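PDB 7PBG: FAD-binding oxidoreductase from Gulosibacter chungangensis, which oxidises 4-ethylphenol and related 4-alkylphenols by dehydrogenation, using a covalently bound FAD cofactor. Local coordinates for the interface of chains A and B. Numbering follows the deposited sequence. Chains: chain A/B, FAD-binding oxidoreductase.

Contact 1: the interface of chains A and B. Residues chain A 435-436; chain B 121-122, 172, 178, 234-235.
A:Arg436 pushes its guanidinium into a pocket of chain B formed by B:Ala122, B:Tyr172, B:Gln234 and B:Leu235. CG stands anti to the carbonyl carbon (chi1 -62°), and the extended chain from CG to NE carries the guanidinium into the partner. Hydrogen bonds hold this end by its rim. NE donates to the backbone O of B:Ala122 at 2.8 Å, coming from above the carbonyl plane. NH1 and NH2 both grip the phenol OH of B:Tyr172, at 3.1 and 2.9 Å, and this oxygen lies in the guanidinium plane. NH2 also donates to the backbone O of B:Leu235 at 2.8 Å. Water 1 adds an indirect link, bridging NH1 and the amide OE1 of B:Gln234. Packing covers one face of the flat group. CB of B:Gln234 sits over the centre of this guanidinium face, 3.6 Å from CZ of A:Arg436. The tyrosine ring is turned 69° from the guanidinium, and its own face is backed by B:Trp178. CD2 of A:Leu435 adds an apolar touch, 3.9 Å from CZ3 of B:Trp178. A leucine in place of A:Arg436 would probably leave the B:Ala122 and B:Leu235 carbonyls and the B:Tyr172 hydroxyl without this donor. The site plugs one subunit into the other in the deposited dimer, which may also be the dimer in solution.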
ATOM      1  N   LEU A 435     -10.536  -9.327   1.355  1.00 21.51           N
ATOM      2  CA  LEU A 435     -10.428  -9.299   2.827  1.00 19.74           C
ATOM      3  C   LEU A 435     -11.690  -8.609   3.369  1.00 18.40           C
ATOM      4  O   LEU A 435     -12.448  -9.267   4.108  1.00 20.40           O
ATOM      5  CB  LEU A 435      -9.143  -8.583   3.238  1.00 21.75           C
ATOM      6  CG  LEU A 435      -8.787  -8.780   4.705  1.00 22.36           C
ATOM      7  CD1 LEU A 435      -8.534 -10.242   4.997  1.00 23.76           C
ATOM      8  CD2 LEU A 435      -7.594  -7.932   5.142  1.00 23.02           C
ATOM      9  N   ARG A 436     -11.996  -7.401   2.886  1.00 17.66           N
ATOM     10  CA  ARG A 436     -13.237  -6.682   3.277  1.00 17.69           C
ATOM     11  C   ARG A 436     -14.056  -6.289   2.060  1.00 18.72           C
ATOM     12  O   ARG A 436     -15.158  -5.780   2.266  1.00 20.88           O
ATOM     13  CB  ARG A 436     -12.916  -5.387   4.028  1.00 18.54           C
ATOM     14  CG  ARG A 436     -12.174  -5.604   5.335  1.00 18.59           C
ATOM     15  CD  ARG A 436     -11.594  -4.309   5.897  1.00 18.87           C
ATOM     16  NE  ARG A 436     -11.219  -4.493   7.279  1.00 18.60           N
ATOM     17  CZ  ARG A 436     -10.123  -5.072   7.726  1.00 18.94           C
ATOM     18  NH1 ARG A 436      -9.212  -5.547   6.904  1.00 18.91           N
ATOM     19  NH2 ARG A 436      -9.935  -5.197   9.028  1.00 20.11           N
TER
ATOM     20  N   LEU B 121     -17.598  -5.544   8.482  1.00 20.16           N
ATOM     21  CA  LEU B 121     -16.491  -5.295   7.533  1.00 20.02           C
ATOM     22  C   LEU B 121     -15.252  -4.681   8.219  1.00 21.19           C
ATOM     23  O   LEU B 121     -14.289  -4.297   7.484  1.00 18.67           O
ATOM     24  CB  LEU B 121     -17.023  -4.425   6.392  1.00 19.66           C
ATOM     25  CG  LEU B 121     -18.203  -5.036   5.643  1.00 19.03           C
ATOM     26  CD1 LEU B 121     -18.657  -4.130   4.518  1.00 20.10           C
ATOM     27  CD2 LEU B 121     -17.858  -6.420   5.106  1.00 21.24           C
ATOM     28  N   ALA B 122     -15.266  -4.587   9.556  1.00 19.72           N
ATOM     29  CA  ALA B 122     -14.099  -4.297  10.421  1.00 18.65           C
ATOM     30  C   ALA B 122     -13.397  -3.011   9.957  1.00 18.64           C
ATOM     31  O   ALA B 122     -12.216  -3.058   9.502  1.00 17.38           O
ATOM     32  CB  ALA B 122     -13.159  -5.471  10.400  1.00 17.78           C
ATOM     33  N   TYR B 172      -1.582  -4.984  12.800  1.00 17.08           N
ATOM     34  CA  TYR B 172      -2.025  -3.841  11.973  1.00 17.87           C
ATOM     35  C   TYR B 172      -1.122  -2.627  12.199  1.00 19.28           C
ATOM     36  O   TYR B 172      -1.631  -1.494  12.041  1.00 20.14           O
ATOM     37  CB  TYR B 172      -3.491  -3.510  12.250  1.00 18.05           C
ATOM     38  CG  TYR B 172      -4.516  -4.302  11.470  1.00 19.43           C
ATOM     39  CD1 TYR B 172      -4.403  -5.686  11.288  1.00 19.32           C
ATOM     40  CD2 TYR B 172      -5.581  -3.675  10.834  1.00 19.05           C
ATOM     41  CE1 TYR B 172      -5.348  -6.405  10.555  1.00 19.28           C
ATOM     42  CE2 TYR B 172      -6.518  -4.375  10.085  1.00 19.85           C
ATOM     43  CZ  TYR B 172      -6.419  -5.757   9.958  1.00 20.20           C
ATOM     44  OH  TYR B 172      -7.312  -6.437   9.177  1.00 18.78           O
ATOM     45  N   TRP B 178      -3.613   0.135   6.440  1.00 19.05           N
ATOM     46  CA  TRP B 178      -5.035  -0.107   6.832  1.00 18.81           C
ATOM     47  C   TRP B 178      -5.884   1.156   6.689  1.00 18.41           C
ATOM     48  O   TRP B 178      -7.131   1.049   6.724  1.00 18.94           O
ATOM     49  CB  TRP B 178      -5.067  -0.718   8.246  1.00 18.07           C
ATOM     50  CG  TRP B 178      -4.194  -1.921   8.268  1.00 18.90           C
ATOM     51  CD1 TRP B 178      -2.995  -2.050   8.892  1.00 19.13           C
ATOM     52  CD2 TRP B 178      -4.461  -3.168   7.615  1.00 18.51           C
ATOM     53  NE1 TRP B 178      -2.489  -3.295   8.657  1.00 19.32           N
ATOM     54  CE2 TRP B 178      -3.364  -3.993   7.870  1.00 18.08           C
ATOM     55  CE3 TRP B 178      -5.524  -3.647   6.837  1.00 19.70           C
ATOM     56  CZ2 TRP B 178      -3.296  -5.286   7.349  1.00 19.47           C
ATOM     57  CZ3 TRP B 178      -5.471  -4.926   6.323  1.00 20.73           C
ATOM     58  CH2 TRP B 178      -4.361  -5.739   6.584  1.00 21.10           C
ATOM     59  N   GLN B 234      -9.107   0.599   8.648  1.00 16.93           N
ATOM     60  CA  GLN B 234      -9.578  -0.785   8.793  1.00 16.74           C
ATOM     61  C   GLN B 234      -9.029  -1.313  10.108  1.00 15.94           C
ATOM     62  O   GLN B 234      -7.905  -0.945  10.469  1.00 18.62           O
ATOM     63  CB  GLN B 234      -9.129  -1.610   7.580  1.00 17.19           C
ATOM     64  CG  GLN B 234      -9.716  -1.005   6.278  1.00 17.18           C
ATOM     65  CD  GLN B 234      -9.300  -1.734   5.034  1.00 18.94           C
ATOM     66  OE1 GLN B 234      -8.261  -2.405   5.010  1.00 18.81           O
ATOM     67  NE2 GLN B 234     -10.070  -1.574   3.955  1.00 18.14           N
ATOM     68  N   LEU B 235      -9.830  -2.110  10.791  1.00 16.79           N
ATOM     69  CA  LEU B 235      -9.530  -2.503  12.197  1.00 18.48           C
ATOM     70  C   LEU B 235      -9.446  -4.006  12.264  1.00 20.85           C
ATOM     71  O   LEU B 235     -10.318  -4.665  11.744  1.00 18.88           O
ATOM     72  CB  LEU B 235     -10.594  -1.999  13.174  1.00 17.62           C
ATOM     73  CG  LEU B 235     -10.774  -0.490  13.210  1.00 19.93           C
ATOM     74  CD1 LEU B 235     -11.899  -0.109  14.174  1.00 18.91           C
ATOM     75  CD2 LEU B 235      -9.465   0.232  13.538  1.00 18.82           C
TER
HETATM   76  O   HOH W   1      -8.574  -4.951   4.051  1.00 20.68           O

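Contact 2: the interface of chains A and B. Residues chain A 329-330, 333-334; chain B 329-330, 333-334.
B:Lys333 lies flat along the indole of A:Trp329. The two residues sit on the same helix, 328-342, in either copy of this FAD-linked oxidase, and the helices meet about the two-fold axis. CB of B:Lys333 is 3.4 Å from CH2 of A:Trp329, at the outer rim of the indole. CG of B:Lys333 lies over the six-membered ring of A:Trp329, 3.6 Å from its centroid. The chain bends at chi2 (-81°), which lays the rest along the ring system. CD of B:Lys333 is 3.7 Å from CE2 of A:Trp329 at the ring fusion. CE of B:Lys333 covers the five-membered ring of A:Trp329, 3.8 Å from its centroid. NZ of B:Lys333 ends 4.0 Å from CD1 of A:Trp329. CG and CE make CH-pi contacts; CB and CD pack on the rim and the ring fusion. The lysine chain and the indole run antiparallel alongside each other. With CG lodged between its backbone N and carbonyl carbon (chi1 52°), A:Trp329 has its indole lying between the partner's lysine and CB of its own chain's A:Gln330. Its rim meets the rim of its twin, CZ3 of A:Trp329 to CZ3 of B:Trp329, at 3.6 Å. CE1 of B:Tyr334 also touches the indole edge in plane. Beside the rings, the amide NE2 of A:Gln330 donates in its plane to the phenol OH of A:Tyr334 at 3.2 Å. A:Lys333 covers B:Trp329 in the same way.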
ATOM      1  N   TRP A 329      -0.396 -29.126  12.220  1.00 19.82           N
ATOM      2  CA  TRP A 329      -1.281 -28.884  13.398  1.00 22.30           C
ATOM      3  C   TRP A 329      -2.194 -27.706  13.133  1.00 21.63           C
ATOM      4  O   TRP A 329      -3.350 -27.735  13.580  1.00 23.70           O
ATOM      5  CB  TRP A 329      -0.520 -28.724  14.728  1.00 24.44           C
ATOM      6  CG  TRP A 329       0.583 -27.713  14.724  1.00 22.75           C
ATOM      7  CD1 TRP A 329       1.925 -27.933  14.572  1.00 22.30           C
ATOM      8  CD2 TRP A 329       0.436 -26.314  14.975  1.00 23.45           C
ATOM      9  NE1 TRP A 329       2.607 -26.747  14.623  1.00 26.18           N
ATOM     10  CE2 TRP A 329       1.729 -25.745  14.908  1.00 22.79           C
ATOM     11  CE3 TRP A 329      -0.653 -25.488  15.275  1.00 24.14           C
ATOM     12  CZ2 TRP A 329       1.935 -24.378  15.030  1.00 23.40           C
ATOM     13  CZ3 TRP A 329      -0.427 -24.144  15.433  1.00 24.60           C
ATOM     14  CH2 TRP A 329       0.843 -23.604  15.306  1.00 23.37           C
ATOM     15  N   GLN A 330      -1.683 -26.698  12.442  1.00 19.99           N
ATOM     16  CA  GLN A 330      -2.448 -25.479  12.116  1.00 20.49           C
ATOM     17  C   GLN A 330      -3.399 -25.758  10.943  1.00 19.39           C
ATOM     18  O   GLN A 330      -4.601 -25.420  11.018  1.00 17.75           O
ATOM     19  CB  GLN A 330      -1.469 -24.370  11.735  1.00 20.30           C
ATOM     20  CG  GLN A 330      -2.188 -23.080  11.367  1.00 21.45           C
ATOM     21  CD  GLN A 330      -1.211 -21.974  11.054  1.00 21.61           C
ATOM     22  OE1 GLN A 330      -0.084 -22.210  10.621  1.00 24.99           O
ATOM     23  NE2 GLN A 330      -1.649 -20.756  11.312  1.00 25.68           N
ATOM     24  N   LYS A 333      -6.528 -27.743  11.982  1.00 19.43           N
ATOM     25  CA  LYS A 333      -7.507 -26.894  12.715  1.00 20.07           C
ATOM     26  C   LYS A 333      -8.265 -26.027  11.724  1.00 20.69           C
ATOM     27  O   LYS A 333      -9.477 -25.908  11.843  1.00 20.65           O
ATOM     28  CB  LYS A 333      -6.790 -26.018  13.727  1.00 23.78           C
ATOM     29  CG  LYS A 333      -6.261 -26.782  14.928  1.00 25.43           C
ATOM     30  CD  LYS A 333      -7.343 -27.031  15.944  1.00 29.35           C
ATOM     31  CE  LYS A 333      -6.774 -27.413  17.288  1.00 33.14           C
ATOM     32  NZ  LYS A 333      -7.844 -28.006  18.112  1.00 38.88           N
ATOM     33  N   TYR A 334      -7.577 -25.381  10.801  1.00 19.57           N
ATOM     34  CA  TYR A 334      -8.296 -24.482   9.877  1.00 18.91           C
ATOM     35  C   TYR A 334      -9.231 -25.275   8.963  1.00 19.53           C
ATOM     36  O   TYR A 334     -10.364 -24.855   8.732  1.00 18.50           O
ATOM     37  CB  TYR A 334      -7.306 -23.599   9.111  1.00 18.22           C
ATOM     38  CG  TYR A 334      -6.565 -22.565   9.915  1.00 18.96           C
ATOM     39  CD1 TYR A 334      -6.885 -22.252  11.234  1.00 20.46           C
ATOM     40  CD2 TYR A 334      -5.547 -21.826   9.321  1.00 20.50           C
ATOM     41  CE1 TYR A 334      -6.171 -21.298  11.943  1.00 23.35           C
ATOM     42  CE2 TYR A 334      -4.828 -20.872  10.020  1.00 21.81           C
ATOM     43  CZ  TYR A 334      -5.162 -20.582  11.331  1.00 22.11           C
ATOM     44  OH  TYR A 334      -4.501 -19.619  12.045  1.00 22.82           O
TER
ATOM     45  N   TRP B 329      -4.424 -22.749  21.504  1.00 22.64           N
ATOM     46  CA  TRP B 329      -3.615 -23.833  20.872  1.00 21.47           C
ATOM     47  C   TRP B 329      -2.536 -23.249  19.959  1.00 22.18           C
ATOM     48  O   TRP B 329      -1.450 -23.853  19.830  1.00 24.09           O
ATOM     49  CB  TRP B 329      -4.480 -24.892  20.184  1.00 22.85           C
ATOM     50  CG  TRP B 329      -5.391 -24.377  19.112  1.00 23.87           C
ATOM     51  CD1 TRP B 329      -6.724 -24.155  19.255  1.00 24.35           C
ATOM     52  CD2 TRP B 329      -5.076 -24.089  17.736  1.00 22.76           C
ATOM     53  NE1 TRP B 329      -7.258 -23.705  18.078  1.00 25.45           N
ATOM     54  CE2 TRP B 329      -6.277 -23.670  17.127  1.00 23.91           C
ATOM     55  CE3 TRP B 329      -3.914 -24.120  16.953  1.00 25.23           C
ATOM     56  CZ2 TRP B 329      -6.345 -23.253  15.798  1.00 23.71           C
ATOM     57  CZ3 TRP B 329      -3.983 -23.721  15.633  1.00 24.79           C
ATOM     58  CH2 TRP B 329      -5.177 -23.288  15.070  1.00 25.41           C
ATOM     59  N   GLN B 330      -2.848 -22.145  19.269  1.00 22.46           N
ATOM     60  CA  GLN B 330      -1.905 -21.507  18.332  1.00 22.16           C
ATOM     61  C   GLN B 330      -0.902 -20.670  19.147  1.00 20.73           C
ATOM     62  O   GLN B 330       0.294 -20.774  18.920  1.00 20.02           O
ATOM     63  CB  GLN B 330      -2.677 -20.684  17.305  1.00 22.83           C
ATOM     64  CG  GLN B 330      -1.767 -19.979  16.313  1.00 24.89           C
ATOM     65  CD  GLN B 330      -2.527 -19.031  15.425  1.00 26.53           C
ATOM     66  OE1 GLN B 330      -3.608 -18.586  15.762  1.00 25.83           O
ATOM     67  NE2 GLN B 330      -1.957 -18.682  14.294  1.00 28.90           N
ATOM     68  N   LYS B 333       1.823 -22.779  20.768  1.00 19.52           N
ATOM     69  CA  LYS B 333       2.797 -23.257  19.774  1.00 20.20           C
ATOM     70  C   LYS B 333       3.779 -22.130  19.468  1.00 19.98           C
ATOM     71  O   LYS B 333       4.968 -22.354  19.439  1.00 21.86           O
ATOM     72  CB  LYS B 333       2.065 -23.712  18.509  1.00 24.06           C
ATOM     73  CG  LYS B 333       1.454 -25.091  18.685  1.00 26.31           C
ATOM     74  CD  LYS B 333       2.492 -26.181  18.485  1.00 29.52           C
ATOM     75  CE  LYS B 333       1.913 -27.578  18.482  1.00 31.21           C
ATOM     76  NZ  LYS B 333       3.025 -28.545  18.339  1.00 36.38           N
ATOM     77  N   TYR B 334       3.268 -20.939  19.222  1.00 21.89           N
ATOM     78  CA  TYR B 334       4.123 -19.806  18.822  1.00 21.62           C
ATOM     79  C   TYR B 334       5.017 -19.404  19.986  1.00 20.54           C
ATOM     80  O   TYR B 334       6.200 -19.227  19.784  1.00 20.40           O
ATOM     81  CB  TYR B 334       3.288 -18.648  18.303  1.00 22.34           C
ATOM     82  CG  TYR B 334       2.638 -18.886  16.972  1.00 23.00           C
ATOM     83  CD1 TYR B 334       2.976 -19.959  16.156  1.00 24.99           C
ATOM     84  CD2 TYR B 334       1.750 -17.961  16.485  1.00 22.56           C
ATOM     85  CE1 TYR B 334       2.370 -20.144  14.923  1.00 24.65           C
ATOM     86  CE2 TYR B 334       1.134 -18.127  15.264  1.00 24.15           C
ATOM     87  CZ  TYR B 334       1.448 -19.217  14.469  1.00 22.97           C
ATOM     88  OH  TYR B 334       0.825 -19.305  13.252  1.00 24.45           O
TER
HETATM   89  O   HOH W   2       2.006 -20.885  11.839  1.00 30.61           O
HETATM   90  O   HOH W   3      -5.711 -18.760  14.001  1.00 31.06           O

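Contact 3: the interface of chains A and B. Residues chain A 204, 207-208; chain B 401-402, 404, 436-437, 439.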
ATOM      1  N   ALA A 204      17.754  -1.178   1.153  1.00 16.78           N
ATOM      2  CA  ALA A 204      16.325  -1.313   1.524  1.00 18.07           C
ATOM      3  C   ALA A 204      15.373  -0.947   0.366  1.00 17.19           C
ATOM      4  O   ALA A 204      14.154  -0.925   0.590  1.00 17.54           O
ATOM      5  CB  ALA A 204      16.078  -0.430   2.729  1.00 17.09           C
ATOM      6  N   LEU A 207      12.878  -3.558   0.325  1.00 15.68           N
ATOM      7  CA  LEU A 207      12.458  -3.972   1.667  1.00 16.83           C
ATOM      8  C   LEU A 207      11.399  -3.034   2.229  1.00 17.61           C
ATOM      9  O   LEU A 207      10.476  -3.513   2.838  1.00 19.59           O
ATOM     10  CB  LEU A 207      13.648  -3.979   2.628  1.00 17.32           C
ATOM     11  CG  LEU A 207      14.871  -4.723   2.143  1.00 18.08           C
ATOM     12  CD1 LEU A 207      15.987  -4.606   3.161  1.00 18.91           C
ATOM     13  CD2 LEU A 207      14.522  -6.175   1.892  1.00 19.54           C
ATOM     14  N   TYR A 208      11.556  -1.741   2.038  1.00 16.92           N
ATOM     15  CA  TYR A 208      10.720  -0.747   2.745  1.00 17.44           C
ATOM     16  C   TYR A 208      10.150   0.211   1.704  1.00 18.21           C
ATOM     17  O   TYR A 208      10.896   0.946   1.096  1.00 18.70           O
ATOM     18  CB  TYR A 208      11.546  -0.010   3.789  1.00 18.23           C
ATOM     19  CG  TYR A 208      10.760   1.059   4.486  1.00 18.61           C
ATOM     20  CD1 TYR A 208       9.718   0.736   5.317  1.00 19.44           C
ATOM     21  CD2 TYR A 208      11.010   2.397   4.231  1.00 19.66           C
ATOM     22  CE1 TYR A 208       8.965   1.721   5.944  1.00 21.13           C
ATOM     23  CE2 TYR A 208      10.271   3.391   4.862  1.00 20.21           C
ATOM     24  CZ  TYR A 208       9.256   3.054   5.729  1.00 22.03           C
ATOM     25  OH  TYR A 208       8.482   4.036   6.328  1.00 26.09           O
TER
ATOM     26  N   VAL B 401      16.234   3.484   8.213  1.00 20.63           N
ATOM     27  CA  VAL B 401      15.776   2.132   7.798  1.00 19.91           C
ATOM     28  C   VAL B 401      16.946   1.484   7.060  1.00 19.79           C
ATOM     29  O   VAL B 401      17.694   2.193   6.360  1.00 21.98           O
ATOM     30  CB  VAL B 401      14.520   2.215   6.903  1.00 21.62           C
ATOM     31  CG1 VAL B 401      14.819   2.868   5.571  1.00 27.91           C
ATOM     32  CG2 VAL B 401      13.885   0.845   6.689  1.00 25.55           C
ATOM     33  N   SER B 402      17.100   0.186   7.197  1.00 21.62           N
ATOM     34  CA  SER B 402      18.251  -0.549   6.598  1.00 22.00           C
ATOM     35  C   SER B 402      17.846  -2.006   6.393  1.00 22.41           C
ATOM     36  O   SER B 402      16.760  -2.355   6.803  1.00 22.51           O
ATOM     37  CB  SER B 402      19.457  -0.434   7.481  1.00 22.50           C
ATOM     38  OG  SER B 402      19.173  -1.024   8.723  1.00 21.65           O
ATOM     39  N   PRO B 404      17.884  -5.884   7.409  1.00 24.90           N
ATOM     40  CA  PRO B 404      18.089  -6.643   8.636  1.00 26.31           C
ATOM     41  C   PRO B 404      19.466  -7.275   8.627  1.00 26.77           C
ATOM     42  O   PRO B 404      19.848  -7.961   7.668  1.00 25.62           O
ATOM     43  CB  PRO B 404      16.990  -7.706   8.596  1.00 25.48           C
ATOM     44  CG  PRO B 404      15.867  -6.944   7.935  1.00 23.47           C
ATOM     45  CD  PRO B 404      16.540  -6.141   6.857  1.00 23.06           C
ATOM     46  N   ARG B 436      10.552  -7.195   6.494  1.00 18.20           N
ATOM     47  CA  ARG B 436      11.820  -7.397   5.773  1.00 18.58           C
ATOM     48  C   ARG B 436      12.781  -6.241   5.991  1.00 18.52           C
ATOM     49  O   ARG B 436      13.914  -6.385   5.544  1.00 21.52           O
ATOM     50  CB  ARG B 436      11.579  -7.511   4.264  1.00 18.78           C
ATOM     51  CG  ARG B 436      10.664  -8.680   3.943  1.00 19.02           C
ATOM     52  CD  ARG B 436      10.301  -8.607   2.492  1.00 18.74           C
ATOM     53  NE  ARG B 436       9.797  -9.858   2.036  1.00 18.26           N
ATOM     54  CZ  ARG B 436       8.589 -10.345   2.265  1.00 17.84           C
ATOM     55  NH1 ARG B 436       7.682  -9.679   2.963  1.00 17.90           N
ATOM     56  NH2 ARG B 436       8.277 -11.534   1.816  1.00 19.07           N
ATOM     57  N   GLU B 437      12.337  -5.164   6.640  1.00 19.00           N
ATOM     58  CA  GLU B 437      13.222  -4.000   6.843  1.00 20.46           C
ATOM     59  C   GLU B 437      13.584  -3.873   8.314  1.00 23.03           C
ATOM     60  O   GLU B 437      12.766  -4.262   9.169  1.00 24.67           O
ATOM     61  CB  GLU B 437      12.578  -2.749   6.261  1.00 22.55           C
ATOM     62  CG  GLU B 437      11.604  -2.065   7.198  1.00 22.75           C
ATOM     63  CD  GLU B 437      10.280  -2.734   7.545  1.00 22.83           C
ATOM     64  OE1 GLU B 437      10.153  -3.949   7.281  1.00 24.78           O
ATOM     65  OE2 GLU B 437       9.369  -2.041   8.172  1.00 23.22           O
ATOM     66  N   HIS B 439      14.365  -1.074  11.260  1.00 27.68           N
ATOM     67  CA  HIS B 439      14.358   0.317  11.755  1.00 24.35           C
ATOM     68  C   HIS B 439      15.318   0.439  12.937  1.00 25.27           C
ATOM     69  O   HIS B 439      15.320  -0.443  13.834  1.00 23.36           O
ATOM     70  CB  HIS B 439      12.951   0.773  12.148  1.00 23.81           C
ATOM     71  CG  HIS B 439      11.969   0.639  11.069  1.00 25.59           C
ATOM     72  ND1 HIS B 439      11.570   1.712  10.261  1.00 26.13           N
ATOM     73  CD2 HIS B 439      11.251  -0.420  10.676  1.00 23.74           C
ATOM     74  CE1 HIS B 439      10.660   1.280   9.406  1.00 23.87           C
ATOM     75  NE2 HIS B 439      10.467  -0.015   9.631  1.00 26.06           N
TER
HETATM   76  O   HOH W   4       9.037  -5.020   4.767  1.00 21.81           O
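The loop of chain A holding A:Ala204, A:Leu207 and A:Tyr208 packs on strand 400-402 of chain B, on the loop with B:Arg436 and B:Glu437, and on the start of strand 438-447. With CG of A:Tyr208 anti to the backbone N (chi1 177°), its ring lies across chain B. CG2 of B:Val401 touches CB of A:Tyr208 at 3.8 Å. CG of B:Glu437 is 3.9 Å from CD1 of A:Tyr208, on the same side. B:His439 stands nearly upright there, its plane 88° from the phenol ring. CE1 of B:His439 points at the tyrosine face toward its rim, 3.9 Å from CE1 of A:Tyr208. Its NE2 donates to OE2 of B:Glu437 at 2.7 Å, on the anti side of the carboxylate and 28° out of its plane, which helps fix both side chains beneath the tyrosine. CD1 of A:Leu207 touches the ring CD of B:Pro404 at 4.0 Å. CD2 of A:Leu207 packs on CB of B:Arg436. Water 4 joins the chains: it bonds to the backbone O of A:Leu207 at 2.8 Å, to OE1 of B:Glu437 and to the backbone N of B:Arg436. The site seats a chain A loop on the partner's strands and the 436-437 loop and helps hold the deposited dimer.

The C-alpha centres of contact 1 lie about 23 Å from those of contact 2 and 25 Å from those of contact 3. Contacts 2 and 3 are about 29 Å apart. Contact 2 lies about the two-fold axis and pairs one helix with its own copy. Contacts 1 and 3 each recur with the chains exchanged. They share one arginine in opposite copies: the guanidinium of A:Arg436 in contact 1, the backbone and CB of B:Arg436 in contact 3. The loop after strand 426-433 therefore works at two places in each subunit. Such spread would probably resist rocking of the subunits.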